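PDB 4YJM: ATP-dependent Clp protease adapter protein ClpS 2, which probably acts as an N-degron adaptor that binds the N-terminal domain of the chaperone ClpA and modulates the substrate specificity of ClpAP-mediated, ATP-dependent protein degradation. Local coordinates for residues L23-L29 and S66-C72; Y33-V39 and A91-L95; K44-R48 and K80-A84. All coordinates share one frame. Residue numbers count along the deposited sequence, not the author numbering.

Interaction 1 of 3, residues L23-L29 and S66-C72; sequences LYKVMLL and SAVVVVC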
ATOM      1  N   LEU A  23     -13.864   5.515   7.287  1.00 26.64           N
ATOM      2  CA  LEU A  23     -12.858   4.580   6.811  1.00 28.10           C
ATOM      3  C   LEU A  23     -11.763   5.295   6.045  1.00 26.70           C
ATOM      4  O   LEU A  23     -11.971   6.411   5.536  1.00 29.34           O
ATOM      5  CB  LEU A  23     -13.507   3.509   5.929  1.00 30.95           C
ATOM      6  CG  LEU A  23     -14.588   2.659   6.605  1.00 33.71           C
ATOM      7  CD1 LEU A  23     -14.996   1.576   5.625  1.00 45.88           C
ATOM      8  CD2 LEU A  23     -14.092   2.038   7.881  1.00 27.32           C
ATOM      9  N   TYR A  24     -10.587   4.667   6.006  1.00 23.27           N
ATOM     10  CA  TYR A  24      -9.380   5.239   5.415  1.00 27.06           C
ATOM     11  C   TYR A  24      -8.835   4.328   4.323  1.00 23.23           C
ATOM     12  O   TYR A  24      -8.725   3.109   4.489  1.00 21.81           O
ATOM     13  CB  TYR A  24      -8.303   5.483   6.486  1.00 22.59           C
ATOM     14  CG  TYR A  24      -8.507   6.775   7.222  1.00 23.82           C
ATOM     15  CD1 TYR A  24      -9.620   6.971   8.025  1.00 22.11           C
ATOM     16  CD2 TYR A  24      -7.607   7.828   7.090  1.00 21.58           C
ATOM     17  CE1 TYR A  24      -9.850   8.185   8.670  1.00 23.94           C
ATOM     18  CE2 TYR A  24      -7.814   9.045   7.753  1.00 23.21           C
ATOM     19  CZ  TYR A  24      -8.944   9.203   8.559  1.00 25.52           C
ATOM     20  OH  TYR A  24      -9.186  10.395   9.232  1.00 27.08           O
ATOM     21  N   LYS A  25      -8.529   4.930   3.190  1.00 24.69           N
ATOM     22  CA  LYS A  25      -7.855   4.219   2.105  1.00 26.20           C
ATOM     23  C   LYS A  25      -6.396   4.026   2.473  1.00 28.64           C
ATOM     24  O   LYS A  25      -5.763   4.942   2.992  1.00 28.41           O
ATOM     25  CB  LYS A  25      -7.948   5.016   0.807  1.00 24.27           C
ATOM     26  CG  LYS A  25      -9.353   5.315   0.356  1.00 34.66           C
ATOM     27  CD  LYS A  25      -9.400   6.088  -0.959  1.00 40.70           C
ATOM     28  CE  LYS A  25      -8.941   7.486  -0.771  1.00 64.54           C
ATOM     29  NZ  LYS A  25      -9.260   8.364  -1.936  1.00 78.87           N
ATOM     30  N   VAL A  26      -5.865   2.845   2.220  1.00 24.35           N
ATOM     31  CA  VAL A  26      -4.416   2.673   2.184  1.00 22.39           C
ATOM     32  C   VAL A  26      -3.973   2.762   0.721  1.00 24.78           C
ATOM     33  O   VAL A  26      -4.473   2.009  -0.114  1.00 26.46           O
ATOM     34  CB  VAL A  26      -3.990   1.312   2.800  1.00 22.36           C
ATOM     35  CG1 VAL A  26      -2.481   1.140   2.717  1.00 26.56           C
ATOM     36  CG2 VAL A  26      -4.481   1.218   4.232  1.00 26.73           C
ATOM     37  N   MET A  27      -3.049   3.670   0.439  1.00 23.73           N
ATOM     38  CA  MET A  27      -2.563   3.970  -0.911  1.00 25.85           C
ATOM     39  C   MET A  27      -1.144   3.476  -1.049  1.00 35.52           C
ATOM     40  O   MET A  27      -0.327   3.755  -0.206  1.00 27.57           O
ATOM     41  CB  MET A  27      -2.557   5.492  -1.213  1.00 30.49           C
ATOM     42  CG  MET A  27      -3.859   6.244  -0.909  1.00 37.50           C
ATOM     43  SD  MET A  27      -5.174   5.597  -1.906  1.00 35.47           S
ATOM     44  CE  MET A  27      -4.761   6.293  -3.529  1.00 42.39           C
ATOM     45  N   LEU A  28      -0.857   2.773  -2.129  1.00 26.33           N
ATOM     46  CA  LEU A  28       0.512   2.568  -2.606  1.00 25.60           C
ATOM     47  C   LEU A  28       0.944   3.708  -3.530  1.00 26.56           C
ATOM     48  O   LEU A  28       0.234   4.035  -4.504  1.00 30.67           O
ATOM     49  CB  LEU A  28       0.594   1.231  -3.354  1.00 29.83           C
ATOM     50  CG  LEU A  28       1.890   1.034  -4.152  1.00 33.48           C
ATOM     51  CD1 LEU A  28       3.067   0.798  -3.196  1.00 39.00           C
ATOM     52  CD2 LEU A  28       1.741  -0.094  -5.150  1.00 35.05           C
ATOM     53  N   LEU A  29       2.131   4.278  -3.289  1.00 31.85           N
ATOM     54  CA  LEU A  29       2.681   5.335  -4.146  1.00 32.75           C
ATOM     55  C   LEU A  29       3.672   4.788  -5.161  1.00 34.84           C
ATOM     56  O   LEU A  29       4.413   3.860  -4.870  1.00 35.28           O
ATOM     57  CB  LEU A  29       3.392   6.429  -3.331  1.00 39.41           C
ATOM     58  CG  LEU A  29       2.622   7.087  -2.185  1.00 37.61           C
ATOM     59  CD1 LEU A  29       3.447   8.281  -1.667  1.00 42.72           C
ATOM     60  CD2 LEU A  29       1.246   7.560  -2.634  1.00 40.74           C
ATOM     61  N   SER A  66      -0.499   6.941  -7.598  1.00 35.74           N
ATOM     62  CA  SER A  66      -0.864   6.114  -6.445  1.00 37.23           C
ATOM     63  C   SER A  66      -1.988   5.131  -6.786  1.00 37.57           C
ATOM     64  O   SER A  66      -2.646   5.311  -7.797  1.00 40.69           O
ATOM     65  CB  SER A  66      -1.319   6.997  -5.297  1.00 38.17           C
ATOM     66  OG  SER A  66      -2.441   7.759  -5.712  1.00 38.41           O
ATOM     67  N   ALA A  67      -2.227   4.143  -5.916  1.00 32.63           N
ATOM     68  CA  ALA A  67      -3.298   3.148  -6.099  1.00 36.16           C
ATOM     69  C   ALA A  67      -3.856   2.687  -4.759  1.00 24.86           C
ATOM     70  O   ALA A  67      -3.093   2.512  -3.812  1.00 24.70           O
ATOM     71  CB  ALA A  67      -2.784   1.946  -6.858  1.00 39.34           C
ATOM     72  N   VAL A  68      -5.186   2.514  -4.675  1.00 29.49           N
ATOM     73  CA  VAL A  68      -5.809   2.043  -3.441  1.00 26.92           C
ATOM     74  C   VAL A  68      -5.546   0.575  -3.256  1.00 30.63           C
ATOM     75  O   VAL A  68      -5.774  -0.215  -4.170  1.00 28.85           O
ATOM     76  CB  VAL A  68      -7.346   2.278  -3.432  1.00 24.65           C
ATOM     77  CG1 VAL A  68      -7.956   1.804  -2.096  1.00 23.99           C
ATOM     78  CG2 VAL A  68      -7.653   3.765  -3.638  1.00 35.01           C
ATOM     79  N   VAL A  69      -5.137   0.211  -2.052  1.00 24.01           N
ATOM     80  CA  VAL A  69      -4.855  -1.185  -1.680  1.00 27.16           C
ATOM     81  C   VAL A  69      -6.027  -1.811  -0.936  1.00 24.57           C
ATOM     82  O   VAL A  69      -6.504  -2.886  -1.291  1.00 27.00           O
ATOM     83  CB  VAL A  69      -3.587  -1.262  -0.811  1.00 30.85           C
ATOM     84  CG1 VAL A  69      -3.261  -2.714  -0.417  1.00 26.48           C
ATOM     85  CG2 VAL A  69      -2.439  -0.699  -1.591  1.00 30.54           C
ATOM     86  N   VAL A  70      -6.526  -1.076   0.049  1.00 23.22           N
ATOM     87  CA  VAL A  70      -7.603  -1.514   0.917  1.00 20.46           C
ATOM     88  C   VAL A  70      -8.245  -0.254   1.528  1.00 19.53           C
ATOM     89  O   VAL A  70      -7.601   0.794   1.567  1.00 22.02           O
ATOM     90  CB  VAL A  70      -7.082  -2.477   2.000  1.00 27.03           C
ATOM     91  CG1 VAL A  70      -6.128  -1.755   2.963  1.00 28.54           C
ATOM     92  CG2 VAL A  70      -8.217  -3.140   2.749  1.00 34.69           C
ATOM     93  N   VAL A  71      -9.490  -0.364   1.989  1.00 22.84           N
ATOM     94  CA  VAL A  71     -10.140   0.740   2.720  1.00 24.22           C
ATOM     95  C   VAL A  71     -10.685   0.124   4.020  1.00 20.62           C
ATOM     96  O   VAL A  71     -11.464  -0.835   4.010  1.00 24.63           O
ATOM     97  CB  VAL A  71     -11.269   1.381   1.932  1.00 25.25           C
ATOM     98  CG1 VAL A  71     -11.759   2.672   2.642  1.00 32.88           C
ATOM     99  CG2 VAL A  71     -10.880   1.647   0.456  1.00 24.30           C
ATOM    100  N   CYS A  72     -10.205   0.630   5.163  1.00 23.42           N
ATOM    101  CA  CYS A  72     -10.508  -0.015   6.437  1.00 22.09           C
ATOM    102  C   CYS A  72     -10.507   1.001   7.582  1.00 27.59           C
ATOM    103  O   CYS A  72     -10.308   2.187   7.369  1.00 24.25           O
ATOM    104  CB  CYS A  72      -9.506  -1.132   6.727  1.00 32.55           C
ATOM    105  SG  CYS A  72      -7.785  -0.591   6.782  1.00 28.87           S
TER
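Val-26 sits at the apolar centre: its CG2 meets Val-70 CG1 at 3.6 Å, and two residues on, Leu-28 CB packs on Val-69 CG2 at 4.0 Å. On the face carrying Lys-25 and Met-27, Met-27 SD lies 3.5 Å from Val-68 CG2, while Lys-25 rests CG against Val-71 CG2 at 4.0 Å. Moving out to the backbone, six hydrogen bonds join the antiparallel strands. Tyr-24 and Cys-72 are bonded both ways (Tyr-24 N to Cys-72 O is 2.8 Å), as are Leu-28 and Ala-67. Between these pairs the register slips by one: Val-26 N reaches Val-70 O at 2.8 Å, whereas Val-26 O takes Val-69 N at 2.7 Å. This is a beta bulge, with Val-69 at near-helical backbone angles. At the polar edge the Lys-25 amine forms a salt bridge with Glu-100. Strand 23-29 is central in the sheet, flanked by 66-73 and 97-101; helix 74-91 covers Tyr-24, Val-26 and Cys-72 through Ala-77, and helix 51-64 covers Leu-28 and Ala-67.

Interaction 2 of 3, residues Y33-V39 and A91-L95; sequences YTPREFV and AGFPL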
ATOM      1  N   TYR A  33      12.350   3.057  -7.938  1.00 47.94           N
ATOM      2  CA  TYR A  33      13.543   2.427  -7.348  1.00 52.92           C
ATOM      3  C   TYR A  33      13.254   1.122  -6.629  1.00 50.35           C
ATOM      4  O   TYR A  33      14.135   0.280  -6.495  1.00 45.38           O
ATOM      5  CB  TYR A  33      14.225   3.395  -6.378  1.00 78.84           C
ATOM      6  CG  TYR A  33      14.901   4.534  -7.090  1.00 90.35           C
ATOM      7  CD1 TYR A  33      16.111   4.343  -7.748  1.00 93.31           C
ATOM      8  CD2 TYR A  33      14.325   5.794  -7.126  1.00 95.82           C
ATOM      9  CE1 TYR A  33      16.726   5.376  -8.417  1.00 99.52           C
ATOM     10  CE2 TYR A  33      14.939   6.835  -7.790  1.00127.87           C
ATOM     11  CZ  TYR A  33      16.137   6.620  -8.434  1.00120.82           C
ATOM     12  OH  TYR A  33      16.749   7.652  -9.099  1.00118.97           O
ATOM     13  N   THR A  34      12.032   0.944  -6.166  1.00 39.41           N
ATOM     14  CA  THR A  34      11.707  -0.282  -5.457  1.00 36.43           C
ATOM     15  C   THR A  34      11.443  -1.380  -6.471  1.00 42.25           C
ATOM     16  O   THR A  34      10.595  -1.211  -7.345  1.00 37.66           O
ATOM     17  CB  THR A  34      10.463  -0.099  -4.538  1.00 41.62           C
ATOM     18  OG1 THR A  34      10.617   1.068  -3.701  1.00 39.74           O
ATOM     19  CG2 THR A  34      10.277  -1.334  -3.664  1.00 44.25           C
ATOM     20  N   PRO A  35      12.117  -2.538  -6.339  1.00 40.54           N
ATOM     21  CA  PRO A  35      11.843  -3.582  -7.334  1.00 53.16           C
ATOM     22  C   PRO A  35      10.411  -4.094  -7.311  1.00 41.40           C
ATOM     23  O   PRO A  35       9.818  -4.297  -6.250  1.00 42.58           O
ATOM     24  CB  PRO A  35      12.818  -4.712  -6.955  1.00 62.56           C
ATOM     25  CG  PRO A  35      13.854  -4.075  -6.107  1.00 57.93           C
ATOM     26  CD  PRO A  35      13.189  -2.926  -5.405  1.00 50.63           C
ATOM     27  N   ARG A  36       9.889  -4.333  -8.509  1.00 49.82           N
ATOM     28  CA  ARG A  36       8.533  -4.811  -8.713  1.00 52.74           C
ATOM     29  C   ARG A  36       8.266  -6.072  -7.877  1.00 43.03           C
ATOM     30  O   ARG A  36       7.226  -6.207  -7.246  1.00 40.97           O
ATOM     31  CB  ARG A  36       8.331  -5.076 -10.212  1.00 81.36           C
ATOM     32  CG  ARG A  36       6.959  -5.588 -10.635  1.00104.98           C
ATOM     33  CD  ARG A  36       6.782  -5.544 -12.160  1.00147.55           C
ATOM     34  NE  ARG A  36       7.064  -4.214 -12.704  1.00146.33           N
ATOM     35  CZ  ARG A  36       8.178  -3.866 -13.345  1.00142.25           C
ATOM     36  NH1 ARG A  36       9.151  -4.744 -13.557  1.00153.79           N
ATOM     37  NH2 ARG A  36       8.316  -2.624 -13.785  1.00154.66           N
ATOM     38  N   GLU A  37       9.218  -6.989  -7.866  1.00 38.92           N
ATOM     39  CA  GLU A  37       9.028  -8.261  -7.192  1.00 45.73           C
ATOM     40  C   GLU A  37       9.049  -8.100  -5.670  1.00 45.60           C
ATOM     41  O   GLU A  37       8.438  -8.898  -4.963  1.00 40.86           O
ATOM     42  CB  GLU A  37      10.083  -9.267  -7.645  1.00 85.64           C
ATOM     43  CG  GLU A  37       9.870  -9.762  -9.061  1.00127.06           C
ATOM     44  CD  GLU A  37       8.467 -10.293  -9.282  1.00165.86           C
ATOM     45  OE1 GLU A  37       7.881 -10.852  -8.331  1.00184.03           O
ATOM     46  OE2 GLU A  37       7.945 -10.133 -10.405  1.00198.10           O
ATOM     47  N   PHE A  38       9.741  -7.074  -5.176  1.00 34.71           N
ATOM     48  CA  PHE A  38       9.715  -6.755  -3.746  1.00 35.08           C
ATOM     49  C   PHE A  38       8.345  -6.243  -3.362  1.00 41.64           C
ATOM     50  O   PHE A  38       7.799  -6.652  -2.341  1.00 35.95           O
ATOM     51  CB  PHE A  38      10.777  -5.714  -3.361  1.00 40.26           C
ATOM     52  CG  PHE A  38      10.851  -5.442  -1.864  1.00 34.20           C
ATOM     53  CD1 PHE A  38      11.433  -6.370  -0.991  1.00 38.92           C
ATOM     54  CD2 PHE A  38      10.349  -4.273  -1.335  1.00 34.48           C
ATOM     55  CE1 PHE A  38      11.493  -6.114   0.393  1.00 34.59           C
ATOM     56  CE2 PHE A  38      10.392  -4.023   0.033  1.00 35.61           C
ATOM     57  CZ  PHE A  38      10.964  -4.932   0.890  1.00 34.26           C
ATOM     58  N   VAL A  39       7.773  -5.351  -4.169  1.00 35.34           N
ATOM     59  CA  VAL A  39       6.435  -4.812  -3.839  1.00 28.00           C
ATOM     60  C   VAL A  39       5.413  -5.927  -3.821  1.00 26.95           C
ATOM     61  O   VAL A  39       4.526  -5.936  -2.964  1.00 37.69           O
ATOM     62  CB  VAL A  39       5.982  -3.690  -4.826  1.00 35.78           C
ATOM     63  CG1 VAL A  39       4.619  -3.098  -4.455  1.00 27.92           C
ATOM     64  CG2 VAL A  39       6.997  -2.589  -4.840  1.00 32.79           C
ATOM     65  N   ALA A  91      14.925  -1.900   3.946  1.00 39.59           N
ATOM     66  CA  ALA A  91      15.651  -2.518   2.836  1.00 49.11           C
ATOM     67  C   ALA A  91      16.402  -1.481   2.005  1.00 41.32           C
ATOM     68  O   ALA A  91      17.125  -1.836   1.082  1.00 48.09           O
ATOM     69  CB  ALA A  91      14.686  -3.284   1.944  1.00 45.51           C
ATOM     70  N   GLY A  92      16.211  -0.201   2.310  1.00 45.60           N
ATOM     71  CA  GLY A  92      16.905   0.855   1.589  1.00 50.66           C
ATOM     72  C   GLY A  92      16.162   1.307   0.348  1.00 54.77           C
ATOM     73  O   GLY A  92      16.756   1.908  -0.534  1.00 52.63           O
ATOM     74  N   PHE A  93      14.868   1.003   0.273  1.00 43.47           N
ATOM     75  CA  PHE A  93      14.020   1.423  -0.838  1.00 43.94           C
ATOM     76  C   PHE A  93      13.112   2.577  -0.418  1.00 46.86           C
ATOM     77  O   PHE A  93      12.791   2.704   0.771  1.00 39.47           O
ATOM     78  CB  PHE A  93      13.144   0.283  -1.325  1.00 38.92           C
ATOM     79  CG  PHE A  93      13.904  -0.906  -1.812  1.00 41.83           C
ATOM     80  CD1 PHE A  93      14.980  -0.772  -2.672  1.00 45.77           C
ATOM     81  CD2 PHE A  93      13.529  -2.169  -1.403  1.00 47.48           C
ATOM     82  CE1 PHE A  93      15.680  -1.903  -3.116  1.00 51.40           C
ATOM     83  CE2 PHE A  93      14.205  -3.293  -1.845  1.00 52.38           C
ATOM     84  CZ  PHE A  93      15.286  -3.158  -2.700  1.00 54.01           C
ATOM     85  N   PRO A  94      12.674   3.402  -1.393  1.00 48.30           N
ATOM     86  CA  PRO A  94      11.776   4.528  -1.110  1.00 47.46           C
ATOM     87  C   PRO A  94      10.300   4.134  -1.045  1.00 44.54           C
ATOM     88  O   PRO A  94       9.469   5.021  -0.897  1.00 37.10           O
ATOM     89  CB  PRO A  94      12.043   5.478  -2.287  1.00 53.27           C
ATOM     90  CG  PRO A  94      12.362   4.581  -3.414  1.00 58.87           C
ATOM     91  CD  PRO A  94      13.134   3.418  -2.798  1.00 56.39           C
ATOM     92  N   LEU A  95       9.994   2.839  -1.153  1.00 39.83           N
ATOM     93  CA  LEU A  95       8.615   2.340  -1.080  1.00 32.70           C
ATOM     94  C   LEU A  95       7.788   3.012   0.013  1.00 34.48           C
ATOM     95  O   LEU A  95       8.164   3.027   1.186  1.00 32.33           O
ATOM     96  CB  LEU A  95       8.618   0.818  -0.836  1.00 31.56           C
ATOM     97  CG  LEU A  95       7.248   0.146  -0.759  1.00 32.54           C
ATOM     98  CD1 LEU A  95       6.527   0.251  -2.105  1.00 32.65           C
ATOM     99  CD2 LEU A  95       7.462  -1.282  -0.376  1.00 24.96           C
TER
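A Schellman motif ends helix 74-91 here, with Gly-92 at positive phi, and turns the chain back against the N-terminal end of helix 36-47, where Pro-35 is the N-cap. The loop before that helix is held by Asp-31 OD1, which accepts the backbone NH of both Tyr-33 and Thr-34, and Val-39 also touches Met-58 of helix 51-64. In ClpS relatives this loop and helix start help line the pocket for the N-degron residue, and probably do so here. Ala-91, at the helix end, puts CB 4.2 Å from Phe-38 CZ. After the turn comes Phe-93, the main aromatic of the contact: its ring edge points at the face of Phe-38 in a T-shaped pair (centroids 5.2 Å apart, planes at 61°), while Pro-35 CD sits over the face of the Phe-93 ring, 3.6 Å from its centroid, as a CH-pi contact. Pro-94 follows, its CG 3.7 Å from Tyr-33 CB. Leu-95 ends the segment, with CD2 4.0 Å from Phe-38 CE2 and CD1 4.0 Å from Val-39 CG2.

Interaction 3 of 3, residues K44-R48 and K80-A84; sequences KAVFR and KAKEA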
ATOM      1  N   LYS A  44       1.658  -9.114  -0.611  1.00 26.63           N
ATOM      2  CA  LYS A  44       1.199 -10.418  -0.187  1.00 30.91           C
ATOM      3  C   LYS A  44       1.272 -10.534   1.356  1.00 34.30           C
ATOM      4  O   LYS A  44       0.328 -11.022   2.006  1.00 32.19           O
ATOM      5  CB  LYS A  44       2.024 -11.530  -0.862  1.00 32.83           C
ATOM      6  CG  LYS A  44       1.602 -12.958  -0.495  1.00 55.13           C
ATOM      7  CD  LYS A  44       0.158 -13.247  -0.911  1.00 94.24           C
ATOM      8  CE  LYS A  44      -0.167 -14.729  -0.824  1.00124.93           C
ATOM      9  NZ  LYS A  44      -1.475 -15.052  -1.460  1.00144.92           N
ATOM     10  N   ALA A  45       2.396 -10.134   1.934  1.00 30.53           N
ATOM     11  CA  ALA A  45       2.632 -10.372   3.369  1.00 34.05           C
ATOM     12  C   ALA A  45       1.705  -9.522   4.250  1.00 28.42           C
ATOM     13  O   ALA A  45       1.180 -10.003   5.234  1.00 31.09           O
ATOM     14  CB  ALA A  45       4.075 -10.080   3.732  1.00 32.50           C
ATOM     15  N   VAL A  46       1.558  -8.257   3.891  1.00 23.40           N
ATOM     16  CA  VAL A  46       0.859  -7.258   4.722  1.00 22.34           C
ATOM     17  C   VAL A  46      -0.637  -7.234   4.402  1.00 35.47           C
ATOM     18  O   VAL A  46      -1.447  -7.102   5.311  1.00 27.12           O
ATOM     19  CB  VAL A  46       1.475  -5.876   4.550  1.00 24.54           C
ATOM     20  CG1 VAL A  46       0.710  -4.801   5.384  1.00 30.20           C
ATOM     21  CG2 VAL A  46       2.982  -5.901   4.978  1.00 29.55           C
ATOM     22  N   PHE A  47      -1.004  -7.410   3.135  1.00 29.88           N
ATOM     23  CA  PHE A  47      -2.406  -7.237   2.722  1.00 32.83           C
ATOM     24  C   PHE A  47      -3.043  -8.507   2.160  1.00 32.34           C
ATOM     25  O   PHE A  47      -4.200  -8.486   1.727  1.00 36.10           O
ATOM     26  CB  PHE A  47      -2.509  -6.098   1.693  1.00 24.55           C
ATOM     27  CG  PHE A  47      -1.991  -4.802   2.173  1.00 25.93           C
ATOM     28  CD1 PHE A  47      -2.782  -3.976   2.949  1.00 27.31           C
ATOM     29  CD2 PHE A  47      -0.719  -4.385   1.849  1.00 23.29           C
ATOM     30  CE1 PHE A  47      -2.330  -2.794   3.376  1.00 23.92           C
ATOM     31  CE2 PHE A  47      -0.241  -3.175   2.299  1.00 24.56           C
ATOM     32  CZ  PHE A  47      -1.050  -2.360   3.048  1.00 30.77           C
ATOM     33  N   ARG A  48      -2.315  -9.617   2.172  1.00 25.39           N
ATOM     34  CA  ARG A  48      -2.822 -10.892   1.699  1.00 33.70           C
ATOM     35  C   ARG A  48      -3.219 -10.821   0.213  1.00 38.39           C
ATOM     36  O   ARG A  48      -4.047 -11.596  -0.247  1.00 33.48           O
ATOM     37  CB  ARG A  48      -4.007 -11.344   2.572  1.00 39.68           C
ATOM     38  CG  ARG A  48      -3.646 -11.478   4.070  1.00 71.50           C
ATOM     39  CD  ARG A  48      -4.838 -11.896   4.934  1.00123.45           C
ATOM     40  NE  ARG A  48      -5.395 -13.181   4.521  1.00154.53           N
ATOM     41  CZ  ARG A  48      -6.601 -13.623   4.859  1.00161.85           C
ATOM     42  NH1 ARG A  48      -7.399 -12.887   5.620  1.00177.12           N
ATOM     43  NH2 ARG A  48      -7.013 -14.807   4.426  1.00179.58           N
ATOM     44  N   LYS A  80      -1.124  -0.905   9.017  1.00 26.06           N
ATOM     45  CA  LYS A  80      -0.662  -1.564   7.794  1.00 29.35           C
ATOM     46  C   LYS A  80       0.159  -0.688   6.861  1.00 38.80           C
ATOM     47  O   LYS A  80       1.111  -1.184   6.295  1.00 27.42           O
ATOM     48  CB  LYS A  80      -1.832  -2.115   7.021  1.00 29.92           C
ATOM     49  CG  LYS A  80      -2.448  -3.347   7.729  1.00 38.00           C
ATOM     50  CD  LYS A  80      -3.591  -3.951   6.931  1.00 50.17           C
ATOM     51  CE  LYS A  80      -4.157  -5.203   7.592  1.00 62.48           C
ATOM     52  NZ  LYS A  80      -3.097  -6.212   7.887  1.00 53.81           N
ATOM     53  N   ALA A  81      -0.215   0.579   6.664  1.00 23.71           N
ATOM     54  CA  ALA A  81       0.588   1.470   5.853  1.00 21.59           C
ATOM     55  C   ALA A  81       1.984   1.556   6.440  1.00 28.68           C
ATOM     56  O   ALA A  81       2.984   1.515   5.708  1.00 28.18           O
ATOM     57  CB  ALA A  81      -0.056   2.864   5.732  1.00 26.59           C
ATOM     58  N   LYS A  82       2.079   1.644   7.765  1.00 27.68           N
ATOM     59  CA  LYS A  82       3.398   1.787   8.373  1.00 27.57           C
ATOM     60  C   LYS A  82       4.214   0.472   8.295  1.00 29.68           C
ATOM     61  O   LYS A  82       5.408   0.511   8.050  1.00 27.25           O
ATOM     62  CB  LYS A  82       3.295   2.229   9.816  1.00 31.54           C
ATOM     63  CG  LYS A  82       4.651   2.213  10.574  1.00 31.70           C
ATOM     64  CD  LYS A  82       4.637   3.088  11.805  1.00 51.94           C
ATOM     65  CE  LYS A  82       6.031   3.195  12.433  1.00 60.65           C
ATOM     66  NZ  LYS A  82       6.487   1.889  12.959  1.00 59.24           N
ATOM     67  N   GLU A  83       3.582  -0.684   8.489  1.00 25.88           N
ATOM     68  CA  GLU A  83       4.322  -1.957   8.408  1.00 30.54           C
ATOM     69  C   GLU A  83       4.857  -2.174   7.007  1.00 34.01           C
ATOM     70  O   GLU A  83       6.019  -2.598   6.832  1.00 32.58           O
ATOM     71  CB  GLU A  83       3.439  -3.155   8.821  1.00 25.86           C
ATOM     72  CG  GLU A  83       3.184  -3.193  10.317  1.00 41.81           C
ATOM     73  CD  GLU A  83       2.292  -4.376  10.734  1.00 55.61           C
ATOM     74  OE1 GLU A  83       1.795  -5.081   9.835  1.00 55.22           O
ATOM     75  OE2 GLU A  83       2.090  -4.577  11.947  1.00 77.24           O
ATOM     76  N   ALA A  84       4.031  -1.864   6.011  1.00 26.08           N
ATOM     77  CA  ALA A  84       4.413  -2.093   4.620  1.00 27.22           C
ATOM     78  C   ALA A  84       5.514  -1.104   4.194  1.00 39.34           C
ATOM     79  O   ALA A  84       6.501  -1.460   3.549  1.00 29.31           O
ATOM     80  CB  ALA A  84       3.217  -1.975   3.730  1.00 25.37           C
TER
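Two helices of the ClpS fold meet here, the C-terminal turn of helix 36-47 leaning on the middle of helix 74-91 over a small area, 247 Å² counting both sides. Most of the contact is apolar. Val-46 has its CA-to-CB bond directed toward the partner helix and sets its CG1 4.1 Å from Ala-84 CB and 4.0 Å from Lys-80 CB. Because Ala-84 is so small, the backbones can draw close: the CA atoms of Val-46 and Ala-84 are 6.3 Å apart. Phe-47 starts off sideways, yet its ring swings in to bridge successive turns of the other helix, with CE1 3.7 Å from Lys-80 CB and CE2 3.9 Å from Ala-84 CB. The polar part is a single hydrogen bond. Lys-80 stretches its chain along the contact and delivers NZ to Val-46 O at 3.2 Å, so the side-chain amine meets a main-chain carbonyl in the last turn of helix 36-47, just before Arg-48 leaves the helix with positive phi. The sheet packs against both helices: Phe-47 rests on Val-69 and Val-70 of strand 66-73, while Ala-81 packs on Phe-97 and Thr-99, and Ala-84 on Phe-97, of strand 97-101.

How the interactions relate
From the N terminus, strand 23-29, the loop and helix start at 33-39 and the helix end at 44-48 each await a later partner. Interaction 1 closes first, when 66-72 returns to the first strand; 80-84 then closes interaction 3, and 91-95 closes interaction 2. Because 44-48 and 80-84 both lie between 33-39 and 91-95, interaction 3 is nested inside interaction 2; the two hold opposite ends of helix 36-47, whereas interaction 1 crosses both. Sheet meets helix where Val-26 CG1 lies 3.8 Å from Phe-47 CZ and Leu-28 CD2 4.2 Å from Val-39 CG1. Together they tie strands 23-29 and 66-73 to helices 36-47 and 74-91 and the loop after it.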